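Local structure of pesticidial crystal protein CRY2AA (Bacillus thuringiensis serovar kurstaki, 1I5P) at residues L101-N106 / Y169-L173; S278-Q284 / L378-T382; G313-T319 / T331-S337; I496-H500 / L619-M623; S528-Y534 / L605-L611. The protein kills dipteran and lepidopteran larvae by binding to their midgut epithelial cells and promoting colloid-osmotic lysis. One frame throughout, in Å; residues are numbered along the deposited sequence.

Contact 1 (L101-N106 / Y169-L173); sequences LNQRLN and YQLLL
The ring of Y169 lies obliquely against the backbone of 104-106: R104 O stands 3.6 Å from Y169 CE2, and N106 N approaches near CZ. Close to the root of the same ring, L105 CD2 packs 3.4 Å from Y169 CB and about as near to CG. At the phenol end, N106 crosses the tyrosine at about a right angle, N106 CG 3.2 Å from Y169 OH, in van der Waals contact and without a hydrogen bond, the amide plane turned 44° from the ring. N106 is the N-cap of the next helix, and its OD1 is hydrogen-bonded to T109 OG1. Segment 101-106 covers the end of helix 88-101 and the loop leading to helix 107-135 of the N-terminal helical bundle, the domain to which pore formation is assigned in three-domain Cry toxins, and it lies across the first turn of helix 170-193. L172 has CG anti to its own nitrogen (chi1 -180°), which sends CD2 against the loop, 3.4 Å from Q103 O. L105 reaches further along the helix, its CD1 lying 3.8 Å from L173 CD2. At the other end L101 CD1 touches L171 CD2 at 4.0 Å, and both leucines also pack on F244 and M248 of helix 238-259. Q103 runs its extended chain alongside L172 in the opposite direction, and a water accepts from both Q103 NE2 and L172 N, bridging the amide to the helix.

Contact 2 (S278-Q284 / L378-T382); sequences SGSGPQQ and LDSGT
With chi1 at 71°, S380 holds its OG between its own nitrogen and carbonyl carbon, aimed at the loop 278-284; Q284, bent at chi2, folds its amide back to meet it. The contact lies in the middle domain, the beta prism of three-domain Cry toxins, where the loop after strand 275-278 crosses the entry to strand 381-385. S380 OG donates to Q284 OE1 at 2.8 Å, tilted 29° from the carbonyl plane, while Q283 N reaches the same OG in a weak bond. The backbone of S380 joins in: its N-H bonds to S280 O at 2.8 Å. One residue back, D379 takes S280 N on OD1 at 2.7 Å; the bond is straight (178°), but the N-H comes from above the carboxylate plane. D379 OD2 turns to N414 N, so the two oxygens tie separate loops together. Glycine at 279 permits very close approach, G279 CA lying 3.2 Å from L378 O in a CA-H...O contact. L378 CD1 covers S278 CA, and P282 CD rests on G381 CA. R237, just before helix 238-259, bonds to the carbonyls of G281 and Q284. Q283 OE1 bonds to Y463 OH, and water links Q283 NE2 to T382 OG1. A second water accepts from Q284 NE2 and donates to L378 O, 2.5 Å away.

Contact 3 (G313-T319 / T331-S337); sequences GTRLSIT and TTHSLNS
Strands 313-319 and 331-337 pair antiparallel as the two arms of a long beta hairpin in the middle domain, a beta prism built from sheets of this kind. The axes of these short segments come within 4.7 Å, with N-to-C directions 159° apart. In the hydrogen-bonded pair, L316 and S334 exchange two backbone bonds, L316 N to S334 O at 2.8 Å being the shorter. I318 and T332 form the next such pair, where I318 N gives only a weak bond. On the face carrying S317 and H333, the serine hydroxyl meets the imidazole at its edge and in its plane, S317 OG lying 2.7 Å from H333 ND1. Further toward the hairpin's turn, T319 OG1 and T331 OG1 share a hydrogen bond, also 2.7 Å. The other face brings L316 across N336 at about a right angle, its CD1 3.6 Å from N336 ND2. S334 OG donates to N336 OD1, in the plane of that carbonyl, and so steadies the amide, with a weak bond from N336 ND2 to G459 O at its other end. Outside the hairpin, strand 360-363 pairs beyond 313-319, where F360 touches R315 and L335; strand 389-393 runs beside 331-337, with T391 against T331 and H333.

Contact 4 (I496-H500 / L619-M623); sequences ISPIH and LMNIM
P498 presses its ring against the backbone of strand 619-623: P498 CG lies 3.4 Å from L619 O, and P498 CD is equally close to M620 O. The ring's CB meets L619 CD1 at 3.8 Å, so the proline is met by both main chain and side chain. Beside it, I496 and I622 pair as antiparallel neighbours. I496 N donates to I622 O at 2.8 Å, whereas the return bond from I622 N to I496 O is weak, the same N-H also giving a weak bond to N621 OD1. Their branched side chains pass at an angle, CB to CB 3.9 Å apart. I622 places CG1 beside its own nitrogen (chi1 -60°), which carries CD1 past I496 O toward I496 CG2, 4.1 Å away. In the next shell, P498 lies in a type I turn from S497 to H500, closed by the bond from H500 N to S497 O. S497 OG also accepts from I499 N at 3.1 Å, forming an ST turn within it. Across the contact, M620 and N621 both face R548 on strand 541-550, and N518 ND2 bonds to M620 O. Y534 packs on I496, L619 and I622, and its hydroxyl bonds to P498 O. The double residue opposite R548 is a classic beta bulge, here set in strand 617-626 of the C-terminal domain, the jelly-roll beta sandwich of three-domain Cry toxins.

Contact 5 (S528-Y534 / L605-L611); sequences SNTTARY and LDINVTL
Charge pairing marks one end of the contact: R533 and D606 lie side by side on one face of the sheet, guanidinium and carboxylate only 16° from coplanar. R533 grips side-on, NE to D606 OD1 at 2.6 Å and NH2 to D606 OD2 at 2.8 Å; each oxygen uses its syn lone pair, so this fork fixes the rotation of both groups. The bend at chi3 (-67°) of R533 turns NE and NH2 toward the acid. Amide and hydroxyl bonds follow. On the same face N608 ND2 spends both hydrogens within its amide plane, one on N529 OD1 at 2.8 Å, the other on T531 OG1 at 2.9 Å. Beyond the strand end, S528 OG accepts from L611 N, also 2.8 Å away. The main-chain bonds make antiparallel strands 530-534 and 605-610 part of one sheet of the C-terminal jelly-roll sandwich. A532 and I607 exchange two bonds, and Y534 and L605 two more, the shorter from L605 N to Y534 O at 2.7 Å. N529 and T530 both face V609 in a G1 bulge, N529 having positive phi (63°), and each gives V609 O only a weak bond. Apolar packing occupies the opposite face, where Y534 CE1 meets I607 CD1 at 4.0 Å, the chains crossing at a slant. On this face T530, A532 and V609 lie against F525 of strand 522-525, and L605 touches V559 of strand 555-561.

How the contacts relate
The five contacts are spread over the three domains: contact 1 in the helical bundle, contacts 2 and 3 in the beta prism, contacts 4 and 5 in the C-terminal sandwich. Contacts 4 and 5 touch, their centres 12 Å apart, through Y534, which is rooted in the sheet of contact 5 and reaches contact 4, its OH 2.6 Å from P498 O. Along the chain contact 5 is nested inside the loop closed by contact 4, as contact 3 is inside that of contact 2. Contacts 2 and 3 reach the same sheet but do not meet, their nearest atoms being about 5 Å apart. Contact 1 stands about 15 Å from contact 2 between nearest atoms.

Contact 1 (L101-N106 / Y169-L173)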
# COMPACT_ATOMS: atom_id res chain seq x y z
N LEU A 101 18.46 -4.96 7.70
CA LEU A 101 18.79 -3.83 8.56
C LEU A 101 20.25 -3.79 9.01
O LEU A 101 20.72 -2.77 9.51
CB LEU A 101 17.89 -3.85 9.80
CG LEU A 101 16.39 -3.75 9.55
CD1 LEU A 101 15.64 -3.89 10.87
CD2 LEU A 101 16.06 -2.42 8.88
N ASN A 102 20.94 -4.90 8.81
CA ASN A 102 22.33 -5.04 9.23
C ASN A 102 22.36 -4.95 10.75
O ASN A 102 23.26 -4.35 11.34
CB ASN A 102 23.22 -3.95 8.61
CG ASN A 102 24.70 -4.21 8.86
OD1 ASN A 102 25.12 -5.34 9.11
ND2 ASN A 102 25.51 -3.15 8.77
N GLN A 103 21.35 -5.53 11.38
CA GLN A 103 21.24 -5.56 12.84
C GLN A 103 21.07 -7.01 13.25
O GLN A 103 20.44 -7.80 12.56
CB GLN A 103 20.03 -4.76 13.34
CG GLN A 103 20.02 -3.27 12.98
CD GLN A 103 18.88 -2.51 13.65
OE1 GLN A 103 18.47 -1.44 13.20
NE2 GLN A 103 18.37 -3.06 14.76
N ARG A 104 21.64 -7.37 14.40
CA ARG A 104 21.54 -8.73 14.89
C ARG A 104 21.11 -8.77 16.34
O ARG A 104 21.45 -7.88 17.13
CB ARG A 104 22.89 -9.44 14.74
CG ARG A 104 23.18 -9.93 13.34
CD ARG A 104 23.43 -11.43 13.36
NE ARG A 104 22.33 -12.11 14.03
CZ ARG A 104 22.48 -13.10 14.91
NH1 ARG A 104 23.69 -13.53 15.23
NH2 ARG A 104 21.41 -13.65 15.48
N LEU A 105 20.35 -9.79 16.70
CA LEU A 105 19.90 -9.96 18.08
C LEU A 105 21.08 -10.53 18.84
O LEU A 105 21.95 -11.17 18.24
CB LEU A 105 18.75 -10.96 18.16
CG LEU A 105 17.41 -10.63 17.52
CD1 LEU A 105 16.47 -11.82 17.70
CD2 LEU A 105 16.82 -9.39 18.17
N ASN A 106 21.13 -10.32 20.15
CA ASN A 106 22.21 -10.92 20.91
C ASN A 106 21.82 -12.39 21.08
O ASN A 106 20.68 -12.77 20.78
CB ASN A 106 22.40 -10.24 22.26
CG ASN A 106 21.18 -10.35 23.15
OD1 ASN A 106 20.16 -10.94 22.77
ND2 ASN A 106 21.26 -9.77 24.34
N TYR A 169 15.90 -4.12 20.36
CA TYR A 169 15.69 -4.79 19.08
C TYR A 169 14.25 -4.68 18.60
O TYR A 169 13.79 -5.53 17.85
CB TYR A 169 16.03 -6.27 19.22
CG TYR A 169 17.28 -6.56 20.00
CD1 TYR A 169 17.22 -6.83 21.36
CD2 TYR A 169 18.53 -6.55 19.38
CE1 TYR A 169 18.38 -7.11 22.09
CE2 TYR A 169 19.69 -6.82 20.10
CZ TYR A 169 19.61 -7.10 21.45
OH TYR A 169 20.74 -7.38 22.17
N GLN A 170 13.55 -3.64 19.03
CA GLN A 170 12.15 -3.48 18.64
C GLN A 170 11.92 -3.40 17.13
O GLN A 170 10.99 -4.03 16.63
CB GLN A 170 11.54 -2.26 19.33
CG GLN A 170 11.71 -2.27 20.84
CD GLN A 170 10.70 -1.39 21.55
OE1 GLN A 170 10.49 -0.24 21.17
NE2 GLN A 170 10.07 -1.94 22.59
N LEU A 171 12.76 -2.66 16.41
CA LEU A 171 12.58 -2.55 14.97
C LEU A 171 12.94 -3.86 14.28
O LEU A 171 12.26 -4.30 13.35
CB LEU A 171 13.45 -1.44 14.38
CG LEU A 171 13.26 -1.20 12.87
CD1 LEU A 171 11.91 -0.51 12.63
CD2 LEU A 171 14.40 -0.35 12.33
N LEU A 172 14.01 -4.49 14.74
CA LEU A 172 14.46 -5.75 14.16
C LEU A 172 13.43 -6.86 14.33
O LEU A 172 13.28 -7.72 13.46
CB LEU A 172 15.78 -6.17 14.80
CG LEU A 172 16.40 -7.48 14.30
CD1 LEU A 172 16.33 -7.52 12.78
CD2 LEU A 172 17.85 -7.58 14.78
N LEU A 173 12.71 -6.83 15.45
CA LEU A 173 11.70 -7.83 15.75
C LEU A 173 10.30 -7.43 15.28
O LEU A 173 9.37 -8.23 15.34
CB LEU A 173 11.67 -8.08 17.26
CG LEU A 173 12.94 -8.67 17.88
CD1 LEU A 173 12.86 -8.59 19.40
CD2 LEU A 173 13.08 -10.12 17.43
O HOH W 1 16.09 -2.96 16.31

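Contact 2 (S278-Q284 / L378-T382)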
# COMPACT_ATOMS: atom_id res chain seq x y z
N SER A 278 12.88 3.25 -6.61
CA SER A 278 13.76 4.15 -7.33
C SER A 278 14.98 3.31 -7.69
O SER A 278 15.17 2.22 -7.14
CB SER A 278 14.15 5.37 -6.48
OG SER A 278 15.09 5.05 -5.46
N GLY A 279 15.81 3.80 -8.60
CA GLY A 279 16.96 3.02 -9.01
C GLY A 279 18.19 3.02 -8.13
O GLY A 279 18.44 3.96 -7.36
N SER A 280 18.96 1.94 -8.24
CA SER A 280 20.21 1.77 -7.52
C SER A 280 21.26 2.24 -8.52
O SER A 280 20.93 2.54 -9.67
CB SER A 280 20.46 0.30 -7.18
OG SER A 280 19.45 -0.21 -6.33
N GLY A 281 22.52 2.30 -8.11
CA GLY A 281 23.55 2.74 -9.02
C GLY A 281 24.31 3.92 -8.45
O GLY A 281 23.88 4.51 -7.46
N PRO A 282 25.44 4.29 -9.07
CA PRO A 282 26.25 5.41 -8.59
C PRO A 282 25.77 6.83 -8.92
O PRO A 282 26.29 7.80 -8.36
CB PRO A 282 27.60 5.12 -9.21
CG PRO A 282 27.20 4.61 -10.56
CD PRO A 282 26.10 3.62 -10.20
N GLN A 283 24.79 6.98 -9.82
CA GLN A 283 24.30 8.31 -10.19
C GLN A 283 23.37 8.99 -9.18
O GLN A 283 23.51 10.18 -8.90
CB GLN A 283 23.60 8.26 -11.55
CG GLN A 283 24.55 8.08 -12.72
CD GLN A 283 23.87 8.24 -14.06
OE1 GLN A 283 23.06 9.15 -14.26
NE2 GLN A 283 24.20 7.36 -15.00
N GLN A 284 22.42 8.24 -8.65
CA GLN A 284 21.47 8.79 -7.68
C GLN A 284 22.18 8.91 -6.34
O GLN A 284 22.12 8.01 -5.51
CB GLN A 284 20.25 7.88 -7.59
CG GLN A 284 19.62 7.59 -8.95
CD GLN A 284 20.25 6.40 -9.67
OE1 GLN A 284 21.39 6.03 -9.42
NE2 GLN A 284 19.49 5.81 -10.58
N LEU A 378 15.02 0.98 -13.05
CA LEU A 378 15.42 2.35 -12.77
C LEU A 378 16.88 2.54 -12.39
O LEU A 378 17.32 3.67 -12.12
CB LEU A 378 14.54 2.89 -11.64
CG LEU A 378 13.04 2.66 -11.82
CD1 LEU A 378 12.32 2.85 -10.48
CD2 LEU A 378 12.50 3.62 -12.87
N ASP A 379 17.63 1.45 -12.37
CA ASP A 379 19.04 1.49 -11.99
C ASP A 379 19.92 2.24 -12.98
O ASP A 379 19.60 2.36 -14.17
CB ASP A 379 19.59 0.07 -11.83
CG ASP A 379 18.99 -0.67 -10.63
OD1 ASP A 379 18.21 -0.06 -9.87
OD2 ASP A 379 19.32 -1.86 -10.45
N SER A 380 21.04 2.74 -12.47
CA SER A 380 22.04 3.43 -13.28
C SER A 380 23.33 2.68 -13.02
O SER A 380 23.40 1.87 -12.09
CB SER A 380 22.21 4.88 -12.83
OG SER A 380 22.87 4.93 -11.58
N GLY A 381 24.35 2.93 -13.83
CA GLY A 381 25.62 2.26 -13.64
C GLY A 381 26.69 2.66 -14.65
O GLY A 381 26.45 3.43 -15.58
N THR A 382 27.89 2.12 -14.44
CA THR A 382 28.99 2.42 -15.34
C THR A 382 29.68 1.15 -15.76
O THR A 382 30.06 0.34 -14.92
CB THR A 382 30.03 3.34 -14.67
OG1 THR A 382 29.39 4.55 -14.24
CG2 THR A 382 31.14 3.69 -15.66
O HOH W 2 17.61 -1.41 -7.74
O HOH W 3 26.92 6.18 -14.17
O HOH W 4 16.71 6.13 -12.00

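Contact 3 (G313-T319 / T331-S337)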
# COMPACT_ATOMS: atom_id res chain seq x y z
N GLY A 313 10.10 12.18 -22.58
CA GLY A 313 11.34 12.66 -22.01
C GLY A 313 12.43 12.89 -23.03
O GLY A 313 12.24 12.67 -24.22
N THR A 314 13.57 13.35 -22.54
CA THR A 314 14.71 13.62 -23.40
C THR A 314 15.83 12.63 -23.09
O THR A 314 16.46 12.72 -22.04
CB THR A 314 15.26 15.03 -23.17
OG1 THR A 314 14.20 15.99 -23.29
CG2 THR A 314 16.35 15.34 -24.20
N ARG A 315 16.06 11.70 -24.00
CA ARG A 315 17.15 10.74 -23.81
C ARG A 315 18.30 11.13 -24.72
O ARG A 315 18.10 11.48 -25.89
CB ARG A 315 16.70 9.32 -24.15
CG ARG A 315 16.28 9.10 -25.59
CD ARG A 315 15.81 7.67 -25.75
NE ARG A 315 15.04 7.46 -26.97
CZ ARG A 315 14.25 6.42 -27.16
NH1 ARG A 315 14.12 5.50 -26.21
NH2 ARG A 315 13.58 6.29 -28.29
N LEU A 316 19.52 11.08 -24.19
CA LEU A 316 20.69 11.43 -24.97
C LEU A 316 21.75 10.34 -24.94
O LEU A 316 21.99 9.72 -23.90
CB LEU A 316 21.30 12.74 -24.46
CG LEU A 316 20.46 14.02 -24.57
CD1 LEU A 316 21.21 15.18 -23.93
CD2 LEU A 316 20.16 14.32 -26.03
N SER A 317 22.37 10.11 -26.09
CA SER A 317 23.45 9.13 -26.25
C SER A 317 24.65 9.85 -26.86
O SER A 317 24.71 10.05 -28.07
CB SER A 317 23.04 7.98 -27.17
OG SER A 317 22.32 6.99 -26.46
N ILE A 318 25.58 10.25 -26.01
CA ILE A 318 26.77 10.96 -26.46
C ILE A 318 28.03 10.13 -26.21
O ILE A 318 28.25 9.62 -25.11
CB ILE A 318 26.91 12.30 -25.72
CG1 ILE A 318 25.70 13.19 -26.05
CG2 ILE A 318 28.21 12.99 -26.13
CD1 ILE A 318 25.36 14.18 -24.97
N THR A 319 28.84 9.99 -27.26
CA THR A 319 30.08 9.23 -27.17
C THR A 319 31.23 10.10 -27.65
O THR A 319 31.68 9.95 -28.79
CB THR A 319 30.03 7.97 -28.06
OG1 THR A 319 28.92 7.15 -27.68
CG2 THR A 319 31.32 7.17 -27.92
N THR A 331 31.16 7.02 -23.34
CA THR A 331 29.77 7.20 -23.72
C THR A 331 28.88 7.36 -22.49
O THR A 331 29.14 6.79 -21.43
CB THR A 331 29.27 6.00 -24.53
OG1 THR A 331 30.12 5.80 -25.66
CG2 THR A 331 27.84 6.24 -25.00
N THR A 332 27.82 8.15 -22.65
CA THR A 332 26.88 8.40 -21.57
C THR A 332 25.44 8.43 -22.09
O THR A 332 25.07 9.30 -22.87
CB THR A 332 27.19 9.73 -20.85
OG1 THR A 332 26.18 10.01 -19.88
CG2 THR A 332 27.25 10.88 -21.85
N HIS A 333 24.65 7.44 -21.66
CA HIS A 333 23.25 7.34 -22.04
C HIS A 333 22.45 7.91 -20.88
O HIS A 333 22.38 7.31 -19.81
CB HIS A 333 22.86 5.88 -22.27
CG HIS A 333 23.67 5.20 -23.32
ND1 HIS A 333 23.61 5.54 -24.65
CD2 HIS A 333 24.58 4.19 -23.23
CE1 HIS A 333 24.44 4.78 -25.34
NE2 HIS A 333 25.04 3.95 -24.50
N SER A 334 21.87 9.09 -21.09
CA SER A 334 21.13 9.75 -20.03
C SER A 334 19.71 10.19 -20.37
O SER A 334 19.35 10.33 -21.54
CB SER A 334 21.91 10.98 -19.58
OG SER A 334 22.07 11.88 -20.66
N LEU A 335 18.92 10.39 -19.31
CA LEU A 335 17.55 10.88 -19.42
C LEU A 335 17.67 12.23 -18.72
O LEU A 335 17.81 12.30 -17.50
CB LEU A 335 16.57 9.99 -18.66
CG LEU A 335 15.14 10.54 -18.60
CD1 LEU A 335 14.57 10.68 -20.01
CD2 LEU A 335 14.26 9.62 -17.76
N ASN A 336 17.63 13.29 -19.52
CA ASN A 336 17.79 14.64 -19.02
C ASN A 336 16.52 15.34 -18.56
O ASN A 336 16.58 16.27 -17.76
CB ASN A 336 18.47 15.48 -20.10
CG ASN A 336 19.90 15.03 -20.38
OD1 ASN A 336 20.18 13.84 -20.54
ND2 ASN A 336 20.82 15.99 -20.44
N SER A 337 15.38 14.89 -19.08
CA SER A 337 14.10 15.49 -18.74
C SER A 337 12.99 14.48 -18.91
O SER A 337 13.06 13.59 -19.76
CB SER A 337 13.84 16.69 -19.66
OG SER A 337 12.61 17.32 -19.35

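Contact 4 (I496-H500 / L619-M623)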
# COMPACT_ATOMS: atom_id res chain seq x y z
N ILE A 496 -12.86 2.76 -1.09
CA ILE A 496 -12.42 3.71 -2.11
C ILE A 496 -11.43 4.64 -1.43
O ILE A 496 -11.78 5.30 -0.46
CB ILE A 496 -13.57 4.60 -2.65
CG1 ILE A 496 -14.58 3.75 -3.43
CG2 ILE A 496 -12.98 5.69 -3.55
CD1 ILE A 496 -15.73 4.58 -4.01
N SER A 497 -10.20 4.68 -1.94
CA SER A 497 -9.21 5.56 -1.36
C SER A 497 -9.62 6.99 -1.63
O SER A 497 -9.99 7.34 -2.76
CB SER A 497 -7.83 5.32 -1.97
OG SER A 497 -6.96 6.38 -1.63
N PRO A 498 -9.58 7.84 -0.60
CA PRO A 498 -9.95 9.25 -0.74
C PRO A 498 -9.07 9.93 -1.77
O PRO A 498 -9.41 10.98 -2.29
CB PRO A 498 -9.74 9.79 0.66
CG PRO A 498 -10.12 8.63 1.52
CD PRO A 498 -9.39 7.50 0.83
N ILE A 499 -7.93 9.31 -2.07
CA ILE A 499 -6.99 9.88 -3.04
C ILE A 499 -7.50 9.74 -4.47
O ILE A 499 -7.18 10.56 -5.34
CB ILE A 499 -5.60 9.21 -2.95
CG1 ILE A 499 -5.07 9.27 -1.51
CG2 ILE A 499 -4.63 9.88 -3.93
CD1 ILE A 499 -5.16 10.63 -0.85
N HIS A 500 -8.31 8.70 -4.70
CA HIS A 500 -8.84 8.41 -6.03
C HIS A 500 -10.15 9.14 -6.31
O HIS A 500 -11.17 8.52 -6.65
CB HIS A 500 -9.05 6.90 -6.16
CG HIS A 500 -7.79 6.11 -6.01
ND1 HIS A 500 -7.78 4.76 -5.71
CD2 HIS A 500 -6.49 6.46 -6.18
CE1 HIS A 500 -6.54 4.32 -5.69
NE2 HIS A 500 -5.73 5.33 -5.97
N LEU A 619 -9.70 12.89 5.56
CA LEU A 619 -10.64 11.94 4.96
C LEU A 619 -9.72 10.74 4.75
O LEU A 619 -8.87 10.75 3.85
CB LEU A 619 -11.14 12.45 3.61
CG LEU A 619 -12.60 12.17 3.22
CD1 LEU A 619 -12.65 12.01 1.70
CD2 LEU A 619 -13.14 10.92 3.90
N MET A 620 -9.88 9.71 5.58
CA MET A 620 -9.01 8.53 5.52
C MET A 620 -9.45 7.34 4.68
O MET A 620 -8.62 6.72 4.00
CB MET A 620 -8.69 8.10 6.94
CG MET A 620 -8.01 9.22 7.73
SD MET A 620 -7.88 8.87 9.47
CE MET A 620 -6.53 7.68 9.44
N ASN A 621 -10.73 6.98 4.74
CA ASN A 621 -11.23 5.87 3.94
C ASN A 621 -12.72 5.99 3.68
O ASN A 621 -13.46 6.59 4.46
CB ASN A 621 -10.95 4.52 4.62
CG ASN A 621 -10.73 3.38 3.60
OD1 ASN A 621 -11.12 3.49 2.43
ND2 ASN A 621 -10.11 2.29 4.05
N ILE A 622 -13.14 5.41 2.57
CA ILE A 622 -14.53 5.42 2.16
C ILE A 622 -14.90 3.95 2.05
O ILE A 622 -14.34 3.23 1.22
CB ILE A 622 -14.71 6.11 0.79
CG1 ILE A 622 -14.21 7.55 0.87
CG2 ILE A 622 -16.17 6.07 0.35
CD1 ILE A 622 -14.00 8.21 -0.50
N MET A 623 -15.82 3.49 2.89
CA MET A 623 -16.19 2.09 2.84
C MET A 623 -17.67 1.81 2.80
O MET A 623 -18.44 2.34 3.61
CB MET A 623 -15.55 1.32 4.00
CG MET A 623 -15.68 2.02 5.32
SD MET A 623 -14.13 2.78 5.79
CE MET A 623 -14.34 2.76 7.57

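Contact 5 (S528-Y534 / L605-L611)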
# COMPACT_ATOMS: atom_id res chain seq x y z
N SER A 528 -11.97 25.17 4.74
CA SER A 528 -13.36 24.82 4.98
C SER A 528 -14.17 24.83 3.68
O SER A 528 -13.81 25.51 2.72
CB SER A 528 -13.97 25.79 6.00
OG SER A 528 -15.18 25.29 6.53
N ASN A 529 -15.25 24.06 3.66
CA ASN A 529 -16.12 23.96 2.49
C ASN A 529 -15.42 23.38 1.26
O ASN A 529 -15.56 23.87 0.14
CB ASN A 529 -16.73 25.32 2.15
CG ASN A 529 -17.90 25.20 1.19
OD1 ASN A 529 -18.50 24.13 1.05
ND2 ASN A 529 -18.24 26.30 0.54
N THR A 530 -14.65 22.32 1.49
CA THR A 530 -13.96 21.64 0.41
C THR A 530 -14.80 20.42 0.06
O THR A 530 -15.27 19.70 0.95
CB THR A 530 -12.55 21.17 0.83
OG1 THR A 530 -11.73 22.31 1.13
CG2 THR A 530 -11.90 20.37 -0.29
N THR A 531 -15.02 20.20 -1.23
CA THR A 531 -15.80 19.06 -1.68
C THR A 531 -14.95 18.14 -2.53
O THR A 531 -14.26 18.58 -3.45
CB THR A 531 -17.02 19.51 -2.52
OG1 THR A 531 -17.94 20.21 -1.67
CG2 THR A 531 -17.71 18.30 -3.13
N ALA A 532 -14.99 16.85 -2.20
CA ALA A 532 -14.26 15.84 -2.93
C ALA A 532 -15.29 14.91 -3.56
O ALA A 532 -16.10 14.29 -2.87
CB ALA A 532 -13.35 15.05 -1.97
N ARG A 533 -15.27 14.82 -4.89
CA ARG A 533 -16.21 13.96 -5.59
C ARG A 533 -15.57 12.65 -6.02
O ARG A 533 -14.45 12.63 -6.51
CB ARG A 533 -16.78 14.66 -6.83
CG ARG A 533 -17.43 13.67 -7.81
CD ARG A 533 -18.27 14.35 -8.85
NE ARG A 533 -19.45 14.98 -8.26
CZ ARG A 533 -20.39 15.60 -8.96
NH1 ARG A 533 -20.29 15.69 -10.28
NH2 ARG A 533 -21.44 16.13 -8.33
N TYR A 534 -16.31 11.57 -5.84
CA TYR A 534 -15.87 10.24 -6.23
C TYR A 534 -16.94 9.62 -7.12
O TYR A 534 -18.13 9.88 -6.94
CB TYR A 534 -15.64 9.36 -5.00
CG TYR A 534 -14.62 9.95 -4.05
CD1 TYR A 534 -14.98 10.94 -3.14
CD2 TYR A 534 -13.29 9.57 -4.12
CE1 TYR A 534 -14.04 11.54 -2.32
CE2 TYR A 534 -12.33 10.17 -3.31
CZ TYR A 534 -12.71 11.15 -2.41
OH TYR A 534 -11.76 11.77 -1.64
N LEU A 605 -20.40 10.42 -5.63
CA LEU A 605 -20.43 10.55 -4.18
C LEU A 605 -19.72 11.84 -3.84
O LEU A 605 -18.50 11.94 -4.02
CB LEU A 605 -19.70 9.37 -3.52
CG LEU A 605 -19.34 9.54 -2.04
CD1 LEU A 605 -20.60 9.64 -1.20
CD2 LEU A 605 -18.48 8.36 -1.58
N ASP A 606 -20.46 12.83 -3.36
CA ASP A 606 -19.86 14.10 -2.99
C ASP A 606 -19.70 14.21 -1.49
O ASP A 606 -20.66 14.06 -0.74
CB ASP A 606 -20.70 15.27 -3.51
CG ASP A 606 -20.73 15.34 -5.02
OD1 ASP A 606 -19.68 15.10 -5.65
OD2 ASP A 606 -21.81 15.65 -5.59
N ILE A 607 -18.47 14.44 -1.07
CA ILE A 607 -18.16 14.58 0.35
C ILE A 607 -17.71 16.01 0.62
O ILE A 607 -16.61 16.41 0.23
CB ILE A 607 -17.05 13.59 0.77
CG1 ILE A 607 -17.50 12.15 0.45
CG2 ILE A 607 -16.76 13.73 2.25
CD1 ILE A 607 -16.49 11.07 0.85
N ASN A 608 -18.57 16.78 1.28
CA ASN A 608 -18.27 18.17 1.60
C ASN A 608 -17.95 18.31 3.08
O ASN A 608 -18.68 17.83 3.94
CB ASN A 608 -19.44 19.07 1.22
CG ASN A 608 -19.26 20.50 1.70
OD1 ASN A 608 -19.57 20.82 2.85
ND2 ASN A 608 -18.75 21.36 0.83
N VAL A 609 -16.84 18.99 3.37
CA VAL A 609 -16.43 19.16 4.75
C VAL A 609 -16.35 20.61 5.18
O VAL A 609 -15.77 21.46 4.50
CB VAL A 609 -15.06 18.49 5.00
CG1 VAL A 609 -14.61 18.74 6.43
CG2 VAL A 609 -15.15 16.99 4.72
N THR A 610 -16.95 20.88 6.33
CA THR A 610 -16.96 22.20 6.93
C THR A 610 -16.00 22.12 8.10
O THR A 610 -16.18 21.29 8.99
CB THR A 610 -18.36 22.57 7.45
OG1 THR A 610 -19.30 22.55 6.37
CG2 THR A 610 -18.34 23.95 8.08
N LEU A 611 -14.97 22.96 8.11
CA LEU A 611 -14.00 22.96 9.20
C LEU A 611 -14.43 23.96 10.25
O LEU A 611 -13.91 25.07 10.33
CB LEU A 611 -12.61 23.32 8.68
CG LEU A 611 -11.99 22.36 7.66
CD1 LEU A 611 -10.60 22.85 7.30
CD2 LEU A 611 -11.93 20.95 8.24